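Local coordinates for YchF GTP-binding protein (Schizosaccharomyces pombe, PDB 1NI3), which hydrolyses ATP, and GTP less efficiently, with magnesium as cofactor, and negatively regulates the G2/M transition of the cell cycle, at residues R114-I119 and T223-I228. Numbering follows the deposited sequence.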
loop_
_atom_site.group_PDB
_atom_site.type_symbol
_atom_site.label_atom_id
_atom_site.label_comp_id
_atom_site.label_asym_id
_atom_site.label_seq_id
_atom_site.Cartn_x
_atom_site.Cartn_y
_atom_site.Cartn_z
ATOM N N ARG A 114 6.316 5.284 -10.578
ATOM C CA ARG A 114 5.089 5.294 -11.364
ATOM C C ARG A 114 4.482 3.915 -11.501
ATOM O O ARG A 114 3.275 3.774 -11.627
ATOM C CB ARG A 114 5.361 5.862 -12.771
ATOM C CG ARG A 114 5.753 7.327 -12.808
ATOM C CD ARG A 114 6.231 7.768 -14.187
ATOM N NE ARG A 114 6.603 9.184 -14.209
ATOM C CZ ARG A 114 5.729 10.182 -14.306
ATOM N NH1 ARG A 114 4.428 9.926 -14.399
ATOM N NH2 ARG A 114 6.154 11.439 -14.296
ATOM N N ALA A 115 5.322 2.896 -11.475
ATOM C CA ALA A 115 4.823 1.545 -11.648
ATOM C C ALA A 115 4.252 0.983 -10.359
ATOM O O ALA A 115 3.858 -0.181 -10.288
ATOM C CB ALA A 115 5.939 0.644 -12.151
ATOM N N VAL A 116 4.185 1.827 -9.343
ATOM C CA VAL A 116 3.704 1.408 -8.032
ATOM C C VAL A 116 2.344 2.074 -7.706
ATOM O O VAL A 116 1.880 2.944 -8.453
ATOM C CB VAL A 116 4.818 1.725 -6.990
ATOM C CG1 VAL A 116 4.366 2.757 -5.974
ATOM C CG2 VAL A 116 5.307 0.448 -6.360
ATOM N N ASP A 117 1.688 1.671 -6.617
ATOM C CA ASP A 117 0.370 2.235 -6.280
ATOM C C ASP A 117 0.257 2.889 -4.898
ATOM O O ASP A 117 -0.685 3.633 -4.644
ATOM C CB ASP A 117 -0.678 1.141 -6.395
ATOM C CG ASP A 117 -0.618 0.440 -7.713
ATOM O OD1 ASP A 117 -1.292 0.914 -8.661
ATOM O OD2 ASP A 117 0.123 -0.566 -7.818
ATOM N N ALA A 118 1.207 2.591 -4.011
ATOM C CA ALA A 118 1.248 3.151 -2.663
ATOM C C ALA A 118 2.704 3.365 -2.261
ATOM O O ALA A 118 3.526 2.450 -2.340
ATOM C CB ALA A 118 0.550 2.214 -1.694
ATOM N N ILE A 119 2.999 4.580 -1.817
ATOM C CA ILE A 119 4.341 4.961 -1.422
ATOM C C ILE A 119 4.650 4.867 0.067
ATOM O O ILE A 119 3.859 5.279 0.923
ATOM C CB ILE A 119 4.643 6.412 -1.878
ATOM C CG1 ILE A 119 4.959 6.438 -3.361
ATOM C CG2 ILE A 119 5.809 6.992 -1.102
ATOM C CD1 ILE A 119 5.360 7.767 -3.844
ATOM N N THR A 223 1.345 12.089 -7.599
ATOM C CA THR A 223 0.663 12.706 -6.470
ATOM C C THR A 223 -0.758 12.159 -6.197
ATOM O O THR A 223 -1.496 12.705 -5.365
ATOM C CB THR A 223 0.644 14.243 -6.698
ATOM O OG1 THR A 223 0.700 14.929 -5.449
ATOM C CG2 THR A 223 -0.588 14.673 -7.474
ATOM N N ALA A 224 -1.119 11.076 -6.888
ATOM C CA ALA A 224 -2.405 10.423 -6.714
ATOM C C ALA A 224 -2.267 9.259 -5.740
ATOM O O ALA A 224 -3.179 8.963 -4.995
ATOM C CB ALA A 224 -2.916 9.917 -8.059
ATOM N N LYS A 225 -1.108 8.617 -5.748
ATOM C CA LYS A 225 -0.855 7.464 -4.887
ATOM C C LYS A 225 -0.839 7.790 -3.399
ATOM O O LYS A 225 -0.249 8.791 -2.977
ATOM C CB LYS A 225 0.480 6.817 -5.247
ATOM C CG LYS A 225 0.725 6.711 -6.741
ATOM C CD LYS A 225 2.088 6.108 -7.036
ATOM C CE LYS A 225 2.381 6.150 -8.521
ATOM N NZ LYS A 225 1.385 5.375 -9.304
ATOM N N PRO A 226 -1.493 6.958 -2.571
ATOM C CA PRO A 226 -1.430 7.323 -1.155
ATOM C C PRO A 226 -0.004 7.149 -0.639
ATOM O O PRO A 226 0.794 6.399 -1.211
ATOM C CB PRO A 226 -2.424 6.370 -0.500
ATOM C CG PRO A 226 -2.427 5.185 -1.418
ATOM C CD PRO A 226 -2.397 5.817 -2.780
ATOM N N VAL A 227 0.318 7.855 0.437
ATOM C CA VAL A 227 1.659 7.790 0.996
ATOM C C VAL A 227 1.629 7.452 2.480
ATOM O O VAL A 227 0.778 7.926 3.226
ATOM C CB VAL A 227 2.397 9.128 0.806
ATOM C CG1 VAL A 227 3.825 9.016 1.317
ATOM C CG2 VAL A 227 2.376 9.525 -0.662
ATOM N N ILE A 228 2.571 6.625 2.906
ATOM C CA ILE A 228 2.656 6.226 4.301
ATOM C C ILE A 228 4.041 6.594 4.798
ATOM O O ILE A 228 5.037 6.043 4.318
ATOM C CB ILE A 228 2.444 4.710 4.451
ATOM C CG1 ILE A 228 1.047 4.319 3.944
ATOM C CG2 ILE A 228 2.649 4.316 5.897
ATOM C CD1 ILE A 228 0.848 2.813 3.771
#
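I119 and V227 form the tightly packed end of this contact. Their CA atoms lie 4.6 Å apart in a parallel bridge. Two backbone bonds bracket V227: I119 N to P226 O at 2.9 Å, and I228 N to I119 O at 2.7 Å. Both side chains leave the same face of the sheet and run side by side. The branch anti to the backbone N in each, CG2 of I119 and CG1 of V227 (chi1 -176°), closes to 3.7 Å, while I119 also touches V26 of the neighbouring strand 22-27. The bridge belongs to the parallel pairing of strands 118-124 and 227-232 in the central sheet of the P-loop GTPase domain, with the side chain of I119 about 9 Å from that of K33, a predicted ATP-binding residue. K225 reaches back along the incoming loop, its CB 3.4 Å from D117 O, and stays extended until it bends at chi4 (-61°). Its NZ meets V116 O at 2.6 Å, tilted 23° from the carbonyl plane, and R114 O only weakly. An alanine here would probably leave V116 O with at most a weak bond from R16 and open a gap beside V116 CG1, which K225 CD approaches to 4.2 Å. Toward the partly exposed P226 and D117 the fit is looser: A118 CB and P226 CG are 4.2 Å apart, and the D117 carboxylate does not meet the K225 ammonium; its OD1 forms a salt bridge with R16 and its OD2 accepts a bond from K22 N.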